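Local coordinates for protein endo-alpha-mannosidase (Bacteroides thetaiotaomicron, PDB 4ACY) that hydrolyses alpha-mannosidic linkages within glycan chains, as a family GH99 endo-acting glycoside hydrolase built on a TIM barrel, at residues Ile153-Gly158 against Phe191-Tyr196; Gly226-Glu231 against Phe245-Ala250; Leu120-Trp125 against Ala147-His152. All coordinates share one frame; numbering follows the deposited sequence.

Contact 1 (Ile153-Gly158 against Phe191-Tyr196)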
loop_
_atom_site.group_PDB
_atom_site.type_symbol
_atom_site.label_atom_id
_atom_site.label_comp_id
_atom_site.label_asym_id
_atom_site.label_seq_id
_atom_site.Cartn_x
_atom_site.Cartn_y
_atom_site.Cartn_z
ATOM N N ILE A 153 -7.918 -3.883 0.902
ATOM C CA ILE A 153 -9.107 -4.202 0.104
ATOM C C ILE A 153 -9.336 -3.153 -0.975
ATOM O O ILE A 153 -9.597 -1.981 -0.681
ATOM C CB ILE A 153 -10.353 -4.347 0.995
ATOM C CG1 ILE A 153 -10.077 -5.355 2.115
ATOM C CG2 ILE A 153 -11.609 -4.745 0.163
ATOM C CD1 ILE A 153 -9.880 -6.792 1.661
ATOM N N GLU A 154 -9.243 -3.596 -2.225
ATOM C CA GLU A 154 -9.242 -2.676 -3.359
ATOM C C GLU A 154 -10.656 -2.515 -3.914
ATOM O O GLU A 154 -11.549 -3.253 -3.497
ATOM C CB GLU A 154 -8.288 -3.172 -4.439
ATOM C CG GLU A 154 -6.834 -3.280 -3.944
ATOM C CD GLU A 154 -6.099 -1.959 -3.935
ATOM O OE1 GLU A 154 -6.697 -0.915 -4.302
ATOM O OE2 GLU A 154 -4.892 -1.968 -3.561
ATOM N N PRO A 155 -10.865 -1.537 -4.827
ATOM C CA PRO A 155 -12.215 -1.329 -5.399
ATOM C C PRO A 155 -12.531 -2.319 -6.512
ATOM O O PRO A 155 -12.536 -1.964 -7.693
ATOM C CB PRO A 155 -12.163 0.121 -5.927
ATOM C CG PRO A 155 -10.888 0.720 -5.372
ATOM C CD PRO A 155 -9.958 -0.444 -5.212
ATOM N N PHE A 156 -12.779 -3.564 -6.122
ATOM C CA PHE A 156 -13.072 -4.611 -7.067
ATOM C C PHE A 156 -14.505 -4.479 -7.572
ATOM O O PHE A 156 -15.340 -3.806 -6.944
ATOM C CB PHE A 156 -12.805 -5.987 -6.451
ATOM C CG PHE A 156 -13.547 -6.246 -5.162
ATOM C CD1 PHE A 156 -14.874 -6.674 -5.181
ATOM C CD2 PHE A 156 -12.903 -6.097 -3.930
ATOM C CE1 PHE A 156 -15.564 -6.937 -3.989
ATOM C CE2 PHE A 156 -13.585 -6.350 -2.725
ATOM C CZ PHE A 156 -14.919 -6.767 -2.758
ATOM N N ASN A 157 -14.754 -5.072 -8.735
ATOM C CA ASN A 157 -16.076 -5.032 -9.346
ATOM C C ASN A 157 -17.125 -5.563 -8.364
ATOM O O ASN A 157 -16.960 -6.639 -7.774
ATOM C CB ASN A 157 -16.094 -5.809 -10.674
ATOM C CG ASN A 157 -15.716 -4.944 -11.878
ATOM O OD1 ASN A 157 -15.267 -5.456 -12.905
ATOM N ND2 ASN A 157 -15.899 -3.630 -11.756
ATOM N N GLY A 158 -18.177 -4.769 -8.170
ATOM C CA GLY A 158 -19.316 -5.126 -7.306
ATOM C C GLY A 158 -19.053 -4.957 -5.818
ATOM O O GLY A 158 -19.795 -5.499 -4.976
ATOM N N PHE A 191 -7.009 -2.326 5.502
ATOM C CA PHE A 191 -7.117 -1.020 4.848
ATOM C C PHE A 191 -8.137 -1.160 3.740
ATOM O O PHE A 191 -8.221 -2.204 3.087
ATOM C CB PHE A 191 -5.782 -0.582 4.233
ATOM C CG PHE A 191 -4.704 -0.286 5.243
ATOM C CD1 PHE A 191 -4.573 0.975 5.778
ATOM C CD2 PHE A 191 -3.813 -1.286 5.647
ATOM C CE1 PHE A 191 -3.554 1.279 6.713
ATOM C CE2 PHE A 191 -2.802 -1.012 6.576
ATOM C CZ PHE A 191 -2.680 0.264 7.128
ATOM N N ILE A 192 -8.940 -0.121 3.544
ATOM C CA ILE A 192 -9.961 -0.162 2.507
ATOM C C ILE A 192 -9.771 1.032 1.576
ATOM O O ILE A 192 -10.101 2.170 1.914
ATOM C CB ILE A 192 -11.398 -0.193 3.072
ATOM C CG1 ILE A 192 -11.581 -1.324 4.092
ATOM C CG2 ILE A 192 -12.393 -0.356 1.914
ATOM C CD1 ILE A 192 -12.949 -1.280 4.836
ATOM N N TYR A 193 -9.219 0.758 0.401
ATOM C CA TYR A 193 -8.887 1.806 -0.562
ATOM C C TYR A 193 -10.149 2.425 -1.172
ATOM O O TYR A 193 -11.109 1.712 -1.501
ATOM C CB TYR A 193 -7.944 1.241 -1.629
ATOM C CG TYR A 193 -7.532 2.245 -2.687
ATOM C CD1 TYR A 193 -6.391 3.027 -2.529
ATOM C CD2 TYR A 193 -8.258 2.376 -3.863
ATOM C CE1 TYR A 193 -5.999 3.957 -3.530
ATOM C CE2 TYR A 193 -7.881 3.283 -4.851
ATOM C CZ TYR A 193 -6.755 4.066 -4.679
ATOM O OH TYR A 193 -6.381 4.970 -5.675
ATOM N N ASP A 194 -10.149 3.758 -1.279
ATOM C CA ASP A 194 -11.288 4.506 -1.824
ATOM C C ASP A 194 -12.589 4.083 -1.119
ATOM O O ASP A 194 -13.648 3.973 -1.735
ATOM C CB ASP A 194 -11.400 4.308 -3.355
ATOM C CG ASP A 194 -10.492 5.257 -4.151
ATOM O OD1 ASP A 194 -9.711 6.018 -3.542
ATOM O OD2 ASP A 194 -10.550 5.222 -5.399
ATOM N N SER A 195 -12.509 3.846 0.188
ATOM C CA SER A 195 -13.695 3.397 0.915
ATOM C C SER A 195 -14.822 4.421 0.849
ATOM O O SER A 195 -16.000 4.061 0.949
ATOM C CB SER A 195 -13.360 3.100 2.370
ATOM O OG SER A 195 -12.696 4.188 2.966
ATOM N N TYR A 196 -14.448 5.686 0.695
ATOM C CA TYR A 196 -15.403 6.795 0.668
ATOM C C TYR A 196 -16.387 6.715 -0.493
ATOM O O TYR A 196 -17.393 7.449 -0.505
ATOM C CB TYR A 196 -14.672 8.138 0.638
ATOM C CG TYR A 196 -13.785 8.313 -0.563
ATOM C CD1 TYR A 196 -14.308 8.731 -1.785
ATOM C CD2 TYR A 196 -12.417 8.038 -0.482
ATOM C CE1 TYR A 196 -13.500 8.883 -2.893
ATOM C CE2 TYR A 196 -11.593 8.178 -1.587
ATOM C CZ TYR A 196 -12.141 8.604 -2.786
ATOM O OH TYR A 196 -11.338 8.761 -3.886
#
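P155 and E154 both pack against the ring of Y193, where two neighbouring strands of the TIM barrel run out into their C-terminal loops. That end of the barrel carries the active site in TIM-barrel glycosidases. P155 meets the ring at its edge: CG lies close to the ring plane, 3.5 Å from Y193 CD2. The same P155 CG is 4.1 Å from D194 CB. E154 approaches obliquely, with OE1 3.6 Å from Y193 CG. Its carboxylate plane stands 47° from that of the ring. The Y193 ring reaches these partners because CG is anti to the backbone N (chi1 180°). The E154 chain starts off pointing away from Y193, and a bend at chi2 (-81°) brings its carboxylate back.

Behind these side chains, the last parallel bridge of strands 148-153 and 189-192 pairs I153 with I192. I153 is gripped at both polar backbone atoms. Its N donates to F191 O at 2.8 Å, and its O accepts from Y193 N at 3.0 Å. The second bond holds the Y193 backbone, from which the ring springs, to the residue before E154.

Tight turns shape both loops beyond the bridge. P155 is the centre of an inverse gamma turn, closed by a weak bond from F156 N to E154 O. I192 to S195 form a type II turn. This turn brings D194 OD1 over one face of the Y193 ring, near its rim.

In the next shell, Y193 makes an edge-to-face pair with Y248. The side chain of I153 leads outward to I171 of helix 161-175. A bound formic acid lies close to the E154 carboxylate, which is helped into place by the hydrogen bond between E154 OE2 and T123 OG1.

Contact 2 (Gly226-Glu231 against Phe245-Ala250); sequences GLTLKE and FYTYFA
G226 pairs with F245 and L227 with Y246 in two parallel bridges, held by bonds from Y246 N to G226 O (2.9 Å) and from T228 N to Y246 O (3.0 Å), before the chains leave the sheet.

L227 is the centre of the side-chain packing. Its CG is anti to the backbone N (chi1 -177°), and CD1 sits over the middle of the Y246 ring. This is a CH-pi contact, 4.1 Å from CD1 to the ring centroid and only 8° off the normal. The same methyl lies 3.6 Å from Y248 CB. The other methyl, CD2, is 4.2 Å from F249 CE2. L229 CD2 meets that same CE2 from near the ring plane, so the two leucines share one corner of F249.

Just past the strand end, T228 packs beside F245, with T228 CG2 3.7 Å from F245 CD2. Past the bridges the backbones separate, and water 1 spans them by donating to both T228 O and T247 O. The water gives T228 O a donor and adds a second to T247 O, which also accepts F249 N.

The polar ends bond elsewhere: Y246 OH to H152 NE2, T247 OG1 to S280 N, and Y248 OH to Y47 OH.

The contact joins two strands of a beta-alpha-beta unit whose connecting helix is 235-239. M266 of helix 263-272 covers T228 and T247, and A270 of that helix covers F245. Strand 276-281 flanks 244-246, while the loop after strand 189-192 brings D194 against L227.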
loop_
_atom_site.group_PDB
_atom_site.type_symbol
_atom_site.label_atom_id
_atom_site.label_comp_id
_atom_site.label_asym_id
_atom_site.label_seq_id
_atom_site.Cartn_x
_atom_site.Cartn_y
_atom_site.Cartn_z
ATOM N N GLY A 226 -10.360 3.151 6.911
ATOM C CA GLY A 226 -10.832 3.774 5.661
ATOM C C GLY A 226 -9.910 4.845 5.110
ATOM O O GLY A 226 -9.138 5.468 5.841
ATOM N N LEU A 227 -9.952 5.025 3.794
ATOM C CA LEU A 227 -9.178 6.070 3.140
ATOM C C LEU A 227 -9.920 7.387 3.313
ATOM O O LEU A 227 -11.098 7.505 2.940
ATOM C CB LEU A 227 -8.981 5.755 1.652
ATOM C CG LEU A 227 -8.131 6.743 0.848
ATOM C CD1 LEU A 227 -6.742 6.818 1.424
ATOM C CD2 LEU A 227 -8.079 6.292 -0.614
ATOM N N THR A 228 -9.236 8.360 3.905
ATOM C CA THR A 228 -9.792 9.694 4.046
ATOM C C THR A 228 -9.122 10.596 3.021
ATOM O O THR A 228 -7.935 10.465 2.772
ATOM C CB THR A 228 -9.649 10.261 5.492
ATOM O OG1 THR A 228 -10.375 11.509 5.601
ATOM C CG2 THR A 228 -8.200 10.476 5.862
ATOM N N LEU A 229 -9.909 11.495 2.429
ATOM C CA LEU A 229 -9.401 12.485 1.469
ATOM C C LEU A 229 -9.108 13.844 2.097
ATOM O O LEU A 229 -8.280 14.598 1.602
ATOM C CB LEU A 229 -10.415 12.686 0.347
ATOM C CG LEU A 229 -10.735 11.466 -0.500
ATOM C CD1 LEU A 229 -11.878 11.877 -1.434
ATOM C CD2 LEU A 229 -9.495 11.009 -1.251
ATOM N N LYS A 230 -9.802 14.161 3.184
ATOM C CA LYS A 230 -9.648 15.469 3.791
ATOM C C LYS A 230 -10.040 15.462 5.260
ATOM O O LYS A 230 -10.944 14.733 5.680
ATOM C CB LYS A 230 -10.463 16.526 3.027
ATOM C CG LYS A 230 -11.977 16.293 2.976
ATOM C CD LYS A 230 -12.650 17.209 1.935
ATOM C CE LYS A 230 -12.578 16.618 0.544
ATOM N NZ LYS A 230 -12.786 17.668 -0.499
ATOM N N GLU A 231 -9.333 16.283 6.023
ATOM C CA GLU A 231 -9.576 16.468 7.446
ATOM C C GLU A 231 -11.050 16.761 7.773
ATOM O O GLU A 231 -11.568 16.291 8.794
ATOM C CB GLU A 231 -8.649 17.583 7.947
ATOM C CG GLU A 231 -8.769 17.922 9.406
ATOM C CD GLU A 231 -7.482 18.455 9.977
ATOM O OE1 GLU A 231 -6.678 19.073 9.232
ATOM O OE2 GLU A 231 -7.279 18.253 11.185
ATOM N N PHE A 245 -8.335 5.576 10.051
ATOM C CA PHE A 245 -8.203 6.141 8.701
ATOM C C PHE A 245 -6.758 6.240 8.247
ATOM O O PHE A 245 -5.851 6.408 9.061
ATOM C CB PHE A 245 -8.870 7.529 8.616
ATOM C CG PHE A 245 -8.395 8.504 9.646
ATOM C CD1 PHE A 245 -8.950 8.506 10.926
ATOM C CD2 PHE A 245 -7.425 9.459 9.335
ATOM C CE1 PHE A 245 -8.514 9.430 11.895
ATOM C CE2 PHE A 245 -6.995 10.389 10.293
ATOM C CZ PHE A 245 -7.544 10.371 11.571
ATOM N N TYR A 246 -6.556 6.138 6.931
ATOM C CA TYR A 246 -5.224 6.293 6.334
ATOM C C TYR A 246 -5.317 7.197 5.129
ATOM O O TYR A 246 -6.430 7.540 4.702
ATOM C CB TYR A 246 -4.587 4.936 5.968
ATOM C CG TYR A 246 -5.131 4.221 4.735
ATOM C CD1 TYR A 246 -6.485 3.862 4.629
ATOM C CD2 TYR A 246 -4.271 3.860 3.689
ATOM C CE1 TYR A 246 -6.971 3.185 3.483
ATOM C CE2 TYR A 246 -4.729 3.161 2.562
ATOM C CZ TYR A 246 -6.088 2.838 2.458
ATOM O OH TYR A 246 -6.576 2.152 1.365
ATOM N N THR A 247 -4.165 7.585 4.597
ATOM C CA THR A 247 -4.114 8.675 3.612
ATOM C C THR A 247 -3.686 8.223 2.224
ATOM O O THR A 247 -3.996 8.890 1.225
ATOM C CB THR A 247 -3.224 9.830 4.083
ATOM O OG1 THR A 247 -1.875 9.376 4.235
ATOM C CG2 THR A 247 -3.734 10.375 5.420
ATOM N N TYR A 248 -2.969 7.097 2.193
ATOM C CA TYR A 248 -2.449 6.445 0.989
ATOM C C TYR A 248 -1.475 7.239 0.100
ATOM O O TYR A 248 -0.316 6.854 -0.055
ATOM C CB TYR A 248 -3.527 5.753 0.120
ATOM C CG TYR A 248 -2.822 4.942 -0.925
ATOM C CD1 TYR A 248 -2.205 3.741 -0.581
ATOM C CD2 TYR A 248 -2.650 5.435 -2.228
ATOM C CE1 TYR A 248 -1.467 3.015 -1.515
ATOM C CE2 TYR A 248 -1.903 4.704 -3.183
ATOM C CZ TYR A 248 -1.326 3.499 -2.811
ATOM O OH TYR A 248 -0.597 2.755 -3.726
ATOM N N PHE A 249 -1.967 8.312 -0.521
ATOM C CA PHE A 249 -1.244 8.936 -1.636
ATOM C C PHE A 249 0.142 9.433 -1.250
ATOM O O PHE A 249 0.288 10.159 -0.285
ATOM C CB PHE A 249 -2.098 10.046 -2.251
ATOM C CG PHE A 249 -3.429 9.553 -2.701
ATOM C CD1 PHE A 249 -3.523 8.729 -3.827
ATOM C CD2 PHE A 249 -4.578 9.848 -1.974
ATOM C CE1 PHE A 249 -4.754 8.217 -4.243
ATOM C CE2 PHE A 249 -5.821 9.346 -2.380
ATOM C CZ PHE A 249 -5.909 8.533 -3.516
ATOM N N ALA A 250 1.154 9.018 -2.010
ATOM C CA ALA A 250 2.537 9.341 -1.655
ATOM C C ALA A 250 2.914 10.751 -2.066
ATOM O O ALA A 250 3.941 11.267 -1.620
ATOM C CB ALA A 250 3.482 8.367 -2.290
HETATM O O HOH W 1 -5.919 10.939 0.933
#

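Contact 3 (Leu120-Trp125 against Ala147-His152); sequences LSVTWW and AKVCFH
W124 and F151 form an offset edge-to-face pair across two neighbouring parallel strands. The edge of F151 points at the indole face, with the planes at 81° and the ring centroids 5.5 Å apart. The W124 side chain begins at CB, 3.5 Å from H152 O, the carbonyl that also accepts W124 N. CG is anti to the backbone N (chi1 -177°), which swings the indole toward the F151 edge. CE3 comes within 3.7 Å of F151 CD2. CZ3 reaches F151 CE2 at 4.0 Å. W124 NE1 is hydrogen-bonded to N167 OD1, which probably helps to hold the turn of the indole. V122 CG1 lies alongside F151, 3.6 Å from CD2. An alanine at F151 would probably open a gap between V122 and W124 and leave the indole without its edge partner.

On the opposite face, C150 SG lies 3.5 Å from S121 OG. Water 2 joins S121 O to H152 ND1, while H152 NE2 is taken by Y246 OH.

Helix 133-145 connects the strands and covers the face of L120, V149 and F151. Strands 42-46 and 189-192 flank the pair, with S121 touching F45 and F191.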
loop_
_atom_site.group_PDB
_atom_site.type_symbol
_atom_site.label_atom_id
_atom_site.label_comp_id
_atom_site.label_asym_id
_atom_site.label_seq_id
_atom_site.Cartn_x
_atom_site.Cartn_y
_atom_site.Cartn_z
ATOM N N LEU A 120 3.406 -6.249 5.842
ATOM C CA LEU A 120 3.106 -5.967 4.433
ATOM C C LEU A 120 1.584 -5.987 4.352
ATOM O O LEU A 120 0.952 -6.892 4.906
ATOM C CB LEU A 120 3.679 -7.083 3.534
ATOM C CG LEU A 120 5.188 -7.333 3.367
ATOM C CD1 LEU A 120 5.879 -7.819 4.649
ATOM C CD2 LEU A 120 5.397 -8.375 2.279
ATOM N N SER A 121 0.998 -5.007 3.668
ATOM C CA SER A 121 -0.431 -5.017 3.389
ATOM C C SER A 121 -0.595 -5.337 1.926
ATOM O O SER A 121 -0.275 -4.528 1.066
ATOM C CB SER A 121 -1.058 -3.663 3.694
ATOM O OG SER A 121 -2.473 -3.782 3.611
ATOM N N VAL A 122 -1.046 -6.549 1.638
ATOM C CA VAL A 122 -1.126 -6.989 0.259
ATOM C C VAL A 122 -2.405 -6.541 -0.425
ATOM O O VAL A 122 -3.511 -6.719 0.104
ATOM C CB VAL A 122 -0.956 -8.532 0.144
ATOM C CG1 VAL A 122 -2.091 -9.269 0.826
ATOM C CG2 VAL A 122 -0.857 -8.942 -1.314
ATOM N N THR A 123 -2.244 -6.000 -1.626
ATOM C CA THR A 123 -3.377 -5.661 -2.473
ATOM C C THR A 123 -4.365 -6.849 -2.605
ATOM O O THR A 123 -3.953 -7.990 -2.873
ATOM C CB THR A 123 -2.842 -5.146 -3.838
ATOM O OG1 THR A 123 -3.869 -4.432 -4.522
ATOM C CG2 THR A 123 -2.313 -6.322 -4.691
ATOM N N TRP A 124 -5.665 -6.581 -2.421
ATOM C CA TRP A 124 -6.667 -7.652 -2.452
ATOM C C TRP A 124 -7.829 -7.253 -3.354
ATOM O O TRP A 124 -8.512 -6.252 -3.107
ATOM C CB TRP A 124 -7.173 -7.969 -1.038
ATOM C CG TRP A 124 -8.139 -9.114 -1.026
ATOM C CD1 TRP A 124 -9.507 -9.035 -1.024
ATOM C CD2 TRP A 124 -7.814 -10.507 -1.059
ATOM N NE1 TRP A 124 -10.051 -10.306 -1.028
ATOM C CE2 TRP A 124 -9.035 -11.223 -1.051
ATOM C CE3 TRP A 124 -6.611 -11.220 -1.082
ATOM C CZ2 TRP A 124 -9.084 -12.631 -1.066
ATOM C CZ3 TRP A 124 -6.658 -12.625 -1.101
ATOM C CH2 TRP A 124 -7.890 -13.307 -1.087
ATOM N N TRP A 125 -8.033 -8.036 -4.406
ATOM C CA TRP A 125 -8.957 -7.654 -5.476
ATOM C C TRP A 125 -10.248 -8.472 -5.502
ATOM O O TRP A 125 -10.908 -8.580 -6.533
ATOM C CB TRP A 125 -8.217 -7.670 -6.824
ATOM C CG TRP A 125 -7.323 -6.480 -6.949
ATOM C CD1 TRP A 125 -5.990 -6.409 -6.642
ATOM C CD2 TRP A 125 -7.708 -5.171 -7.378
ATOM N NE1 TRP A 125 -5.522 -5.131 -6.859
ATOM C CE2 TRP A 125 -6.554 -4.355 -7.328
ATOM C CE3 TRP A 125 -8.914 -4.611 -7.823
ATOM C CZ2 TRP A 125 -6.576 -2.998 -7.677
ATOM C CZ3 TRP A 125 -8.935 -3.268 -8.173
ATOM C CH2 TRP A 125 -7.767 -2.477 -8.109
ATOM N N ALA A 147 7.968 -11.794 9.934
ATOM C CA ALA A 147 7.175 -10.725 9.303
ATOM C C ALA A 147 5.690 -11.089 9.284
ATOM O O ALA A 147 5.320 -12.251 9.497
ATOM C CB ALA A 147 7.680 -10.431 7.898
ATOM N N LYS A 148 4.835 -10.094 9.030
ATOM C CA LYS A 148 3.383 -10.307 9.071
ATOM C C LYS A 148 2.693 -9.754 7.822
ATOM O O LYS A 148 3.230 -8.871 7.155
ATOM C CB LYS A 148 2.770 -9.642 10.313
ATOM C CG LYS A 148 3.380 -10.084 11.648
ATOM C CD LYS A 148 3.089 -11.523 11.965
ATOM C CE LYS A 148 3.705 -11.893 13.324
ATOM N NZ LYS A 148 3.519 -13.331 13.633
ATOM N N VAL A 149 1.502 -10.270 7.527
ATOM C CA VAL A 149 0.756 -9.872 6.326
ATOM C C VAL A 149 -0.658 -9.430 6.708
ATOM O O VAL A 149 -1.378 -10.161 7.402
ATOM C CB VAL A 149 0.658 -11.055 5.324
ATOM C CG1 VAL A 149 -0.205 -10.700 4.129
ATOM C CG2 VAL A 149 2.063 -11.526 4.882
ATOM N N CYS A 150 -1.055 -8.244 6.262
ATOM C CA CYS A 150 -2.454 -7.856 6.358
ATOM C C CYS A 150 -2.947 -7.536 4.957
ATOM O O CYS A 150 -2.215 -7.727 3.981
ATOM C CB CYS A 150 -2.635 -6.674 7.328
ATOM S SG CYS A 150 -1.918 -5.104 6.782
ATOM N N PHE A 151 -4.185 -7.058 4.841
ATOM C CA PHE A 151 -4.817 -6.981 3.531
ATOM C C PHE A 151 -5.338 -5.599 3.219
ATOM O O PHE A 151 -5.855 -4.912 4.108
ATOM C CB PHE A 151 -5.921 -8.048 3.424
ATOM C CG PHE A 151 -5.373 -9.439 3.408
ATOM C CD1 PHE A 151 -4.897 -10.032 4.585
ATOM C CD2 PHE A 151 -5.276 -10.136 2.211
ATOM C CE1 PHE A 151 -4.321 -11.318 4.562
ATOM C CE2 PHE A 151 -4.716 -11.413 2.175
ATOM C CZ PHE A 151 -4.238 -12.004 3.351
ATOM N N HIS A 152 -5.164 -5.214 1.952
ATOM C CA HIS A 152 -5.550 -3.910 1.436
ATOM C C HIS A 152 -6.692 -4.139 0.456
ATOM O O HIS A 152 -6.473 -4.596 -0.660
ATOM C CB HIS A 152 -4.334 -3.280 0.722
ATOM C CG HIS A 152 -4.496 -1.820 0.417
ATOM N ND1 HIS A 152 -3.572 -1.119 -0.320
ATOM C CD2 HIS A 152 -5.450 -0.924 0.772
ATOM C CE1 HIS A 152 -3.947 0.149 -0.414
ATOM N NE2 HIS A 152 -5.091 0.293 0.236
HETATM O O HOH W 2 -1.270 -2.785 -1.112
#

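Overall arrangement
All three contacts join neighbouring strands of one closed parallel barrel. Contact 3 runs deepest, with four bridges and a mainly buried interface. Contact 2 is also buried but keeps only two bridges before its loops part. Contact 1 has a single bridge and is partly buried, with loop packing toward the surface. Contacts 1 and 3 share strand 148-153, which E154 directly follows. Contacts 1 and 2 meet where S195 OG, just past strand 189-192, bonds L227 N at the end of strand 223-227. Contact 3 has apolar packing on the helix side and H152 on the inner side, where H152 joins E154 and the tyrosines of contacts 1 and 2 near the bound formic acid.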